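Local coordinates for heterokaryon incompatibility protein S (Podospora anserina, PDB 2WVO), which enforces heterokaryon incompatibility, triggering a lethal reaction when it meets the prion form [het-s], while its globular domain inhibits its own C-terminal prion domain in cis, at residues 30-35 against 115-120; 55-60 against 133-138; 123-128 against 198-203; 46-51 against 161-166. All coordinates share one frame; numbering follows the deposited sequence. Where two conformers were deposited one is given.

Contact 1: 30-35 against 115-120; sequences LGRHFG and DKDMKP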
# COMPACT_ATOMS: atom_id res chain seq x y z
N LEU A 30 -5.57 -18.75 2.66
CA LEU A 30 -6.18 -17.99 3.76
C LEU A 30 -5.98 -18.69 5.09
O LEU A 30 -6.22 -19.88 5.22
CB LEU A 30 -7.67 -17.70 3.53
CG LEU A 30 -8.24 -17.13 2.22
CD1 LEU A 30 -9.54 -16.38 2.49
CD2 LEU A 30 -7.26 -16.24 1.47
N GLY A 31 -5.50 -17.93 6.08
CA GLY A 31 -5.33 -18.42 7.45
C GLY A 31 -6.64 -18.88 8.10
O GLY A 31 -7.72 -18.41 7.74
N ARG A 32 -6.52 -19.79 9.06
CA ARG A 32 -7.66 -20.33 9.81
C ARG A 32 -8.44 -19.24 10.55
O ARG A 32 -9.63 -19.41 10.82
CB ARG A 32 -7.17 -21.39 10.80
CG ARG A 32 -8.16 -22.49 11.09
CD ARG A 32 -8.06 -23.62 10.07
NE ARG A 32 -9.17 -24.57 10.20
CZ ARG A 32 -9.42 -25.56 9.35
NH1 ARG A 32 -10.46 -26.36 9.55
NH2 ARG A 32 -8.64 -25.76 8.29
N HIS A 33 -7.76 -18.14 10.87
CA HIS A 33 -8.33 -16.93 11.49
C HIS A 33 -9.61 -16.42 10.83
O HIS A 33 -10.45 -15.78 11.46
CB HIS A 33 -7.25 -15.82 11.51
CG HIS A 33 -7.79 -14.43 11.34
ND1 HIS A 33 -7.98 -13.57 12.40
CD2 HIS A 33 -8.15 -13.73 10.23
CE1 HIS A 33 -8.45 -12.41 11.96
NE2 HIS A 33 -8.56 -12.49 10.64
N PHE A 34 -9.73 -16.66 9.52
CA PHE A 34 -10.90 -16.17 8.77
C PHE A 34 -12.21 -16.79 9.27
O PHE A 34 -13.27 -16.18 9.14
CB PHE A 34 -10.72 -16.34 7.26
CG PHE A 34 -9.83 -15.29 6.64
CD1 PHE A 34 -8.47 -15.52 6.47
CD2 PHE A 34 -10.34 -14.04 6.28
CE1 PHE A 34 -7.64 -14.56 5.94
CE2 PHE A 34 -9.50 -13.07 5.73
CZ PHE A 34 -8.15 -13.33 5.57
N GLY A 35 -12.12 -17.98 9.86
CA GLY A 35 -13.26 -18.62 10.49
C GLY A 35 -14.42 -18.76 9.53
O GLY A 35 -14.25 -19.24 8.41
N ASP A 115 -8.84 -25.78 -0.08
CA ASP A 115 -10.06 -25.57 -0.88
C ASP A 115 -11.23 -26.47 -0.46
O ASP A 115 -12.38 -26.03 -0.46
CB ASP A 115 -9.77 -25.75 -2.37
CG ASP A 115 -9.08 -24.54 -2.98
OD1 ASP A 115 -8.76 -23.57 -2.26
OD2 ASP A 115 -8.85 -24.57 -4.22
N LYS A 116 -10.92 -27.71 -0.11
CA LYS A 116 -11.92 -28.67 0.34
C LYS A 116 -12.69 -28.23 1.59
O LYS A 116 -13.77 -28.75 1.86
CB LYS A 116 -11.30 -30.06 0.53
CG LYS A 116 -10.11 -30.08 1.49
CD LYS A 116 -9.52 -31.47 1.60
CE LYS A 116 -8.61 -31.56 2.81
NZ LYS A 116 -8.17 -32.97 3.05
N ASP A 117 -12.13 -27.29 2.35
CA ASP A 117 -12.73 -26.81 3.61
C ASP A 117 -13.99 -25.94 3.40
O ASP A 117 -14.81 -25.80 4.31
CB ASP A 117 -11.72 -26.03 4.47
CG ASP A 117 -10.54 -26.89 4.92
OD1 ASP A 117 -9.47 -26.31 5.22
OD2 ASP A 117 -10.66 -28.13 5.00
N MET A 118 -14.11 -25.35 2.21
CA MET A 118 -15.25 -24.49 1.87
C MET A 118 -16.56 -25.26 1.90
O MET A 118 -16.58 -26.45 1.56
CB MET A 118 -15.06 -23.88 0.47
CG MET A 118 -14.17 -22.64 0.40
SD MET A 118 -13.94 -21.97 -1.27
CE MET A 118 -12.87 -23.21 -1.96
N LYS A 119 -17.64 -24.59 2.29
CA LYS A 119 -19.02 -25.10 2.14
C LYS A 119 -19.20 -25.56 0.68
O LYS A 119 -18.46 -25.10 -0.19
CB LYS A 119 -20.03 -23.97 2.44
CG LYS A 119 -20.26 -22.99 1.23
CD LYS A 119 -21.17 -21.79 1.53
CE LYS A 119 -20.42 -20.67 2.23
NZ LYS A 119 -21.18 -19.41 2.41
N PRO A 120 -20.18 -26.45 0.41
CA PRO A 120 -20.34 -26.91 -0.98
C PRO A 120 -20.68 -25.80 -1.99
O PRO A 120 -20.26 -25.88 -3.15
CB PRO A 120 -21.50 -27.92 -0.89
CG PRO A 120 -21.54 -28.32 0.55
CD PRO A 120 -21.16 -27.09 1.30

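Contact 2: 55-60 against 133-138; sequences WGEAVQ and VSRRQK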
# COMPACT_ATOMS: atom_id res chain seq x y z
N TRP A 55 -11.18 -7.06 -17.65
CA TRP A 55 -10.54 -5.91 -18.31
C TRP A 55 -9.60 -6.32 -19.45
O TRP A 55 -9.62 -5.72 -20.52
CB TRP A 55 -9.80 -5.03 -17.29
CG TRP A 55 -9.05 -3.89 -17.95
CD1 TRP A 55 -9.55 -2.68 -18.33
CD2 TRP A 55 -7.67 -3.89 -18.36
NE1 TRP A 55 -8.58 -1.91 -18.91
CE2 TRP A 55 -7.41 -2.63 -18.96
CE3 TRP A 55 -6.63 -4.83 -18.29
CZ2 TRP A 55 -6.16 -2.29 -19.46
CZ3 TRP A 55 -5.39 -4.49 -18.79
CH2 TRP A 55 -5.16 -3.23 -19.36
N GLY A 56 -8.76 -7.33 -19.21
CA GLY A 56 -7.82 -7.83 -20.21
C GLY A 56 -8.54 -8.35 -21.44
O GLY A 56 -8.14 -8.10 -22.58
N GLU A 57 -9.62 -9.09 -21.19
CA GLU A 57 -10.51 -9.59 -22.23
C GLU A 57 -11.14 -8.44 -23.03
O GLU A 57 -11.10 -8.44 -24.26
CB GLU A 57 -11.58 -10.50 -21.59
CG GLU A 57 -12.63 -11.09 -22.53
CD GLU A 57 -12.10 -12.23 -23.41
OE1 GLU A 57 -10.91 -12.62 -23.26
OE2 GLU A 57 -12.88 -12.72 -24.25
N ALA A 58 -11.72 -7.47 -22.33
CA ALA A 58 -12.41 -6.34 -22.96
C ALA A 58 -11.49 -5.48 -23.83
O ALA A 58 -11.89 -4.98 -24.88
CB ALA A 58 -13.11 -5.47 -21.90
N VAL A 59 -10.25 -5.31 -23.37
CA VAL A 59 -9.26 -4.45 -24.01
C VAL A 59 -8.46 -5.23 -25.07
O VAL A 59 -7.68 -4.65 -25.82
CB VAL A 59 -8.36 -3.79 -22.90
CG1 VAL A 59 -7.14 -4.66 -22.51
CG2 VAL A 59 -7.94 -2.41 -23.30
N GLN A 60 -8.71 -6.55 -25.14
CA GLN A 60 -7.99 -7.47 -26.02
C GLN A 60 -6.48 -7.36 -25.80
O GLN A 60 -5.71 -7.11 -26.73
CB GLN A 60 -8.38 -7.28 -27.49
CG GLN A 60 -9.82 -7.67 -27.82
CD GLN A 60 -10.06 -9.18 -27.79
OE1 GLN A 60 -9.90 -9.86 -28.81
NE2 GLN A 60 -10.42 -9.70 -26.62
N VAL A 133 -11.51 -17.54 -15.33
CA VAL A 133 -10.28 -16.81 -15.67
C VAL A 133 -9.22 -17.68 -16.37
O VAL A 133 -8.49 -17.19 -17.22
CB VAL A 133 -9.68 -15.93 -14.51
CG1 VAL A 133 -10.75 -15.54 -13.48
CG2 VAL A 133 -8.50 -16.60 -13.85
N SER A 134 -9.17 -18.97 -16.04
CA SER A 134 -8.34 -19.95 -16.78
C SER A 134 -8.62 -19.97 -18.29
O SER A 134 -7.69 -20.09 -19.09
CB SER A 134 -8.51 -21.36 -16.22
OG SER A 134 -7.77 -21.51 -15.03
N ARG A 135 -9.90 -19.86 -18.66
CA ARG A 135 -10.31 -19.77 -20.07
C ARG A 135 -9.74 -18.50 -20.69
O ARG A 135 -9.11 -18.54 -21.73
CB ARG A 135 -11.84 -19.81 -20.22
CG ARG A 135 -12.35 -19.35 -21.60
CD ARG A 135 -13.64 -18.55 -21.48
NE ARG A 135 -13.54 -17.22 -22.08
CZ ARG A 135 -14.25 -16.16 -21.69
NH1 ARG A 135 -15.14 -16.27 -20.71
NH2 ARG A 135 -14.08 -14.99 -22.29
N ARG A 136 -9.98 -17.37 -20.03
CA ARG A 136 -9.50 -16.07 -20.50
C ARG A 136 -7.99 -15.97 -20.56
O ARG A 136 -7.45 -15.36 -21.47
CB ARG A 136 -10.04 -14.96 -19.60
CG ARG A 136 -11.49 -14.69 -19.81
CD ARG A 136 -11.97 -13.65 -18.87
NE ARG A 136 -13.36 -13.30 -19.15
CZ ARG A 136 -14.16 -12.66 -18.31
NH1 ARG A 136 -13.72 -12.31 -17.10
NH2 ARG A 136 -15.41 -12.39 -18.66
N GLN A 137 -7.30 -16.55 -19.58
CA GLN A 137 -5.87 -16.34 -19.44
C GLN A 137 -5.08 -17.06 -20.50
O GLN A 137 -5.11 -18.29 -20.58
CB GLN A 137 -5.37 -16.72 -18.03
CG GLN A 137 -5.75 -15.72 -16.97
CD GLN A 137 -5.59 -14.27 -17.43
OE1 GLN A 137 -4.47 -13.80 -17.68
NE2 GLN A 137 -6.72 -13.56 -17.53
N LYS A 138 -4.38 -16.26 -21.32
CA LYS A 138 -3.49 -16.76 -22.36
C LYS A 138 -2.49 -17.69 -21.70
O LYS A 138 -2.01 -17.42 -20.58
CB LYS A 138 -2.74 -15.60 -23.05
CG LYS A 138 -2.13 -15.97 -24.39
CD LYS A 138 -0.98 -15.03 -24.77
CE LYS A 138 -0.36 -15.41 -26.11
NZ LYS A 138 -1.27 -15.13 -27.25

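Contact 3: 123-128 against 198-203; sequences RALHRR and TILKDA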
# COMPACT_ATOMS: atom_id res chain seq x y z
N ARG A 123 -17.65 -23.56 -2.40
CA ARG A 123 -16.70 -24.41 -3.12
C ARG A 123 -16.98 -24.41 -4.63
O ARG A 123 -16.05 -24.31 -5.43
CB ARG A 123 -16.74 -25.85 -2.55
CG ARG A 123 -15.77 -26.86 -3.17
CD ARG A 123 -14.34 -26.67 -2.67
NE ARG A 123 -13.36 -27.48 -3.40
CZ ARG A 123 -12.73 -27.09 -4.51
NH1 ARG A 123 -12.97 -25.90 -5.06
NH2 ARG A 123 -11.86 -27.91 -5.10
N ALA A 124 -18.26 -24.52 -4.99
CA ALA A 124 -18.70 -24.58 -6.39
C ALA A 124 -18.56 -23.26 -7.15
O ALA A 124 -18.19 -23.25 -8.33
CB ALA A 124 -20.14 -25.10 -6.48
N LEU A 125 -18.88 -22.15 -6.48
CA LEU A 125 -18.65 -20.81 -7.01
C LEU A 125 -17.16 -20.56 -7.24
O LEU A 125 -16.77 -19.99 -8.26
CB LEU A 125 -19.19 -19.76 -6.05
CG LEU A 125 -20.40 -18.87 -6.33
CD1 LEU A 125 -21.27 -19.31 -7.52
CD2 LEU A 125 -21.22 -18.72 -5.06
N HIS A 126 -16.34 -20.97 -6.27
CA HIS A 126 -14.89 -20.86 -6.35
C HIS A 126 -14.31 -21.56 -7.58
O HIS A 126 -13.45 -21.01 -8.27
CB HIS A 126 -14.24 -21.41 -5.06
CG HIS A 126 -12.74 -21.40 -5.09
ND1 HIS A 126 -12.01 -20.23 -5.05
CD2 HIS A 126 -11.85 -22.41 -5.16
CE1 HIS A 126 -10.72 -20.53 -5.08
NE2 HIS A 126 -10.60 -21.84 -5.15
N ARG A 127 -14.78 -22.78 -7.83
CA ARG A 127 -14.37 -23.57 -9.00
C ARG A 127 -14.77 -22.85 -10.28
O ARG A 127 -13.98 -22.75 -11.22
CB ARG A 127 -14.99 -24.97 -8.95
CG ARG A 127 -14.32 -26.00 -9.85
CD ARG A 127 -15.10 -27.34 -9.92
NE ARG A 127 -15.49 -27.83 -8.59
CZ ARG A 127 -14.68 -28.45 -7.73
NH1 ARG A 127 -13.40 -28.68 -8.04
NH2 ARG A 127 -15.15 -28.85 -6.55
N ARG A 128 -16.00 -22.33 -10.31
CA ARG A 128 -16.54 -21.61 -11.46
C ARG A 128 -15.80 -20.30 -11.76
O ARG A 128 -15.56 -19.98 -12.92
CB ARG A 128 -18.05 -21.36 -11.25
CG ARG A 128 -18.75 -20.53 -12.31
CD ARG A 128 -20.24 -20.45 -12.04
NE ARG A 128 -20.99 -21.49 -12.75
CZ ARG A 128 -21.34 -22.66 -12.21
NH1 ARG A 128 -21.00 -22.96 -10.96
NH2 ARG A 128 -22.02 -23.54 -12.94
N THR A 198 -26.90 -15.37 -4.51
CA THR A 198 -27.00 -14.50 -3.34
C THR A 198 -25.65 -14.41 -2.65
O THR A 198 -25.26 -13.34 -2.17
CB THR A 198 -28.08 -15.04 -2.38
OG1 THR A 198 -29.32 -15.14 -3.09
CG2 THR A 198 -28.27 -14.13 -1.15
N ILE A 199 -24.94 -15.53 -2.61
CA ILE A 199 -23.58 -15.60 -2.08
C ILE A 199 -22.61 -14.78 -2.97
O ILE A 199 -21.78 -14.03 -2.45
CB ILE A 199 -23.10 -17.08 -1.91
CG1 ILE A 199 -23.98 -17.84 -0.90
CG2 ILE A 199 -21.64 -17.14 -1.50
CD1 ILE A 199 -23.95 -17.32 0.55
N LEU A 200 -22.75 -14.91 -4.29
CA LEU A 200 -21.97 -14.12 -5.25
C LEU A 200 -22.19 -12.62 -5.11
O LEU A 200 -21.22 -11.85 -5.07
CB LEU A 200 -22.28 -14.52 -6.70
CG LEU A 200 -21.29 -15.28 -7.58
CD1 LEU A 200 -21.76 -15.19 -9.02
CD2 LEU A 200 -19.83 -14.79 -7.47
N LYS A 201 -23.45 -12.19 -5.08
CA LYS A 201 -23.79 -10.77 -4.97
C LYS A 201 -23.28 -10.14 -3.67
O LYS A 201 -22.86 -8.97 -3.67
CB LYS A 201 -25.30 -10.55 -5.11
CG LYS A 201 -25.70 -9.09 -5.08
CD LYS A 201 -27.19 -8.90 -5.20
CE LYS A 201 -27.55 -7.42 -5.19
NZ LYS A 201 -27.44 -6.79 -3.84
N ASP A 202 -23.32 -10.91 -2.59
CA ASP A 202 -22.83 -10.44 -1.29
C ASP A 202 -21.32 -10.26 -1.29
O ASP A 202 -20.81 -9.28 -0.74
CB ASP A 202 -23.26 -11.40 -0.17
CG ASP A 202 -22.44 -11.22 1.10
OD1 ASP A 202 -22.90 -10.49 2.00
OD2 ASP A 202 -21.33 -11.80 1.19
N ALA A 203 -20.61 -11.21 -1.90
CA ALA A 203 -19.15 -11.15 -2.01
C ALA A 203 -18.68 -10.06 -3.00
O ALA A 203 -17.64 -9.43 -2.80
CB ALA A 203 -18.58 -12.52 -2.39

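Contact 4: 46-51 against 161-166; sequences DIAKVR and DQVAGF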
# COMPACT_ATOMS: atom_id res chain seq x y z
N ASP A 46 -11.22 -14.24 -5.52
CA ASP A 46 -11.63 -14.77 -6.82
C ASP A 46 -12.27 -13.68 -7.68
O ASP A 46 -12.05 -13.64 -8.88
CB ASP A 46 -12.64 -15.91 -6.67
CG ASP A 46 -12.07 -17.13 -5.97
OD1 ASP A 46 -12.90 -17.99 -5.57
OD2 ASP A 46 -10.83 -17.25 -5.80
N ILE A 47 -13.09 -12.83 -7.06
CA ILE A 47 -13.79 -11.78 -7.80
C ILE A 47 -12.84 -10.67 -8.29
O ILE A 47 -13.01 -10.15 -9.40
CB ILE A 47 -15.00 -11.20 -6.99
CG1 ILE A 47 -16.16 -12.20 -7.01
CG2 ILE A 47 -15.47 -9.86 -7.54
CD1 ILE A 47 -17.14 -12.01 -5.87
N ALA A 48 -11.88 -10.32 -7.44
CA ALA A 48 -10.82 -9.35 -7.77
C ALA A 48 -10.02 -9.83 -8.97
O ALA A 48 -9.70 -9.04 -9.86
CB ALA A 48 -9.90 -9.11 -6.55
N LYS A 49 -9.72 -11.12 -8.99
CA LYS A 49 -9.07 -11.78 -10.12
C LYS A 49 -9.91 -11.73 -11.41
O LYS A 49 -9.40 -11.36 -12.48
CB LYS A 49 -8.74 -13.23 -9.76
CG LYS A 49 -7.80 -13.93 -10.72
CD LYS A 49 -7.69 -15.40 -10.33
CE LYS A 49 -6.60 -16.11 -11.11
NZ LYS A 49 -6.33 -17.46 -10.53
N VAL A 50 -11.18 -12.12 -11.31
CA VAL A 50 -12.12 -12.10 -12.44
C VAL A 50 -12.23 -10.71 -13.06
O VAL A 50 -12.28 -10.55 -14.27
CB VAL A 50 -13.55 -12.58 -12.00
CG1 VAL A 50 -14.60 -12.19 -13.04
CG2 VAL A 50 -13.56 -14.07 -11.74
N ARG A 51 -12.29 -9.71 -12.19
CA ARG A 51 -12.34 -8.31 -12.52
C ARG A 51 -11.15 -7.91 -13.42
O ARG A 51 -11.31 -7.28 -14.47
CB ARG A 51 -12.26 -7.59 -11.18
CG ARG A 51 -12.68 -6.17 -11.11
CD ARG A 51 -14.19 -5.91 -11.25
NE ARG A 51 -14.25 -4.65 -11.97
CZ ARG A 51 -14.12 -3.45 -11.41
NH1 ARG A 51 -14.00 -3.33 -10.10
NH2 ARG A 51 -14.13 -2.37 -12.17
N ASP A 161 -9.78 -4.57 -2.06
CA ASP A 161 -10.26 -3.20 -2.25
C ASP A 161 -9.39 -2.43 -3.23
O ASP A 161 -9.91 -1.75 -4.13
CB ASP A 161 -10.39 -2.46 -0.90
CG ASP A 161 -11.50 -3.04 -0.01
OD1 ASP A 161 -12.49 -3.57 -0.56
OD2 ASP A 161 -11.40 -2.96 1.24
N GLN A 162 -8.07 -2.55 -3.10
CA GLN A 162 -7.16 -1.82 -3.98
C GLN A 162 -7.18 -2.34 -5.40
O GLN A 162 -7.26 -1.54 -6.34
CB GLN A 162 -5.74 -1.79 -3.42
CG GLN A 162 -5.61 -0.90 -2.19
CD GLN A 162 -4.19 -0.42 -1.97
OE1 GLN A 162 -3.66 -0.54 -0.87
NE2 GLN A 162 -3.57 0.11 -3.03
N VAL A 163 -7.16 -3.66 -5.58
CA VAL A 163 -7.30 -4.23 -6.93
C VAL A 163 -8.56 -3.70 -7.62
O VAL A 163 -8.47 -3.24 -8.76
CB VAL A 163 -7.21 -5.80 -6.95
CG1 VAL A 163 -7.67 -6.38 -8.29
CG2 VAL A 163 -5.78 -6.26 -6.65
N ALA A 164 -9.70 -3.76 -6.94
CA ALA A 164 -10.98 -3.28 -7.46
C ALA A 164 -10.96 -1.81 -7.90
O ALA A 164 -11.41 -1.48 -9.01
CB ALA A 164 -12.10 -3.53 -6.45
N GLY A 165 -10.46 -0.93 -7.03
CA GLY A 165 -10.16 0.46 -7.38
C GLY A 165 -9.24 0.61 -8.59
O GLY A 165 -9.51 1.41 -9.48
N PHE A 166 -8.16 -0.17 -8.63
CA PHE A 166 -7.23 -0.16 -9.78
C PHE A 166 -7.86 -0.59 -11.11
O PHE A 166 -7.55 -0.03 -12.15
CB PHE A 166 -5.98 -0.99 -9.51
CG PHE A 166 -5.00 -0.34 -8.57
CD1 PHE A 166 -4.42 -1.06 -7.53
CD2 PHE A 166 -4.66 1.00 -8.73
CE1 PHE A 166 -3.51 -0.46 -6.66
CE2 PHE A 166 -3.75 1.61 -7.86
CZ PHE A 166 -3.18 0.88 -6.84

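Contact 1: 30-35 against 115-120
The backbones at Arg32 and Asp117 stay 10.3 Å apart between their CA atoms, each residue sitting in a short 3-10 turn, so the gap is bridged by side chains alone. Arg32 bends at chi2, and this kink brings its guanidinium across to the other turn. There NH2 lies 3.2 Å from OD1 of Asp117, a salt bridge whose hydrogen bond is weak, with an N-H...O angle of 127°. The two groups meet askew: the guanidinium and carboxylate planes are 73° apart. Both turns belong to connections of the helical HeLo domain, 30-35 leading from strand 28-30 into helix 38-59 and 115-120 leading into helix 120-136. Backbone hydrogen bonds tie Leu30 to Phe113 and Arg32 to Val111, in the chain just ahead of Asp115, while Gly31 is bonded to Leu150. Asp117 has its CG beside its own backbone N (chi1 -63°), which carries the carboxylate back over the start of its turn. OD1 also accepts there from the backbone N of Glu114, a stronger partner than Arg32, which probably helps to orient the carboxylate.

Contact 2: 55-60 against 133-138
CG of Arg136 sits over the middle of one face of the Arg135 guanidinium, 3.6 Å from its plane, and OE2 of Glu57 lies at that group's edge, in the conformer given, one of two modelled for this exposed arginine. The Arg136 guanidinium in turn has NH2 of Arg135 at its own edge. This cluster joins the C-terminal turns of two helices of the HeLo domain, 38-59 and 120-136, which run side by side in much the same direction. In the same conformer Arg135 NH2 and Glu57 OE2 form a salt bridge of 3.2 Å; the carboxylate stands nearly square to the guanidinium, 86° between planes, and the hydrogen bond is weak. Arg136 stretches out from CG to NE and crosses Glu57 at about a right angle, with NE 4.1 Å from CG of Glu57. This NE is buried without a polar partner. The charged tip looks elsewhere: NH2 makes a salt bridge with Glu187, and NH1 is hydrogen-bonded to OG of Ser53. One end of this contact is closed by a Schellman motif, in which Gln60 takes positive phi after the last turn of helix 38-59. O of Glu57 receives Gln60 N at 3.2 Å and, in the one of two Gln60 conformers given, also its side-chain NE2 at 2.8 Å, in the carbonyl plane.

Contact 3: 123-128 against 198-203
Leu125 lays its branched end against Leu200, CG to CG at 3.9 Å, and spreads its two methyls over neighbouring residues of the opposing helix. CD1 stays with Leu200, 4.0 Å from its CG. CD2 turns to Ile199, where CG2 lies 3.9 Å away and CB 4.0 Å. Leu125 thus works as a single apolar projection, met by two consecutive residues at different heights of one helical turn, and the side chains cross at a slant instead of lying alongside. Ile199 divides its labour: chi1 of -62° sets CG2 anti to the backbone N and presents that methyl to Leu125, whereas the longer CG1-CD1 branch leads off. Helix 194-204 runs steeply across helix 120-136 here, within the HeLo helical domain, and the 7.7 Å between the CA atoms of Leu125 and Leu200 is spanned by branched aliphatic groups. Both leucines have chi1 near -110°, away from the staggered positions. Leu43 of helix 38-59 touches Leu125 and Ile199 together, so three helices share this apolar patch; Leu129, Ile188 and Met211 pack on Leu200, and Ile121 on Ile199. Beyond it, Ala203, one turn on from Ile199, packs against Ile47 of helix 38-59, while Asp202 makes a salt bridge with Arg40 of that same helix.

Contact 4: 46-51 against 161-166
Arg51 sets out from a CB directed at helix 153-172 and ends beside Ala164. CG stands anti to the backbone N (chi1 -163°), and bends at chi2 and chi3 then turn the guanidinium along the partner helix. CZ comes 4.1 Å from the carbonyl O of Ala164. NH1 goes closer, 3.4 Å from that O, and also lies 4.1 Å from CB of Ala164. Its surer partner is the backbone O of Ile207, to which it is hydrogen-bonded. At the tip, NH2 forms salt bridges with Asp168 and Glu171, both farther along helix 153-172. Two carboxylates would thus balance the buried charge and hold the guanidinium in its rotation. One turn back, the contact is packing: CG1 of Val163, anti to its backbone N, lies 3.9 Å from CB of Ala48 and 3.7 Å from its carbonyl O. On the far side of helix 153-172, Phe166 packs against Arg100 of the second subunit. Small residues, Ala48 and Ala164, sit where the two helices come close, 6.1 Å between their CA atoms, running roughly the same way, as in the tightly packed core of the all-helical HeLo domain.

In the fold
Helix 38-59 runs through the arrangement: contacts 2 and 4 both use it, and contact 2 is nested within the loop closed by contact 4. Helix 120-136 links contacts 2 and 3, whose centres are 20 Å apart. Contact 4 lies deepest, its centre about 5 Å from that of the chain, and meets contact 3 through Asp46 and His126 and contact 2 through Val50 and Val133. Contact 1 closes before contact 3 opens and touches it where Met118 packs on His126. In every other pair the segments alternate, so the chain is interlaced. Contacts 1 and 2 lie on opposite sides of the chain centre, their centres about 28 Å apart. Together they tie distant sequence into one globular domain.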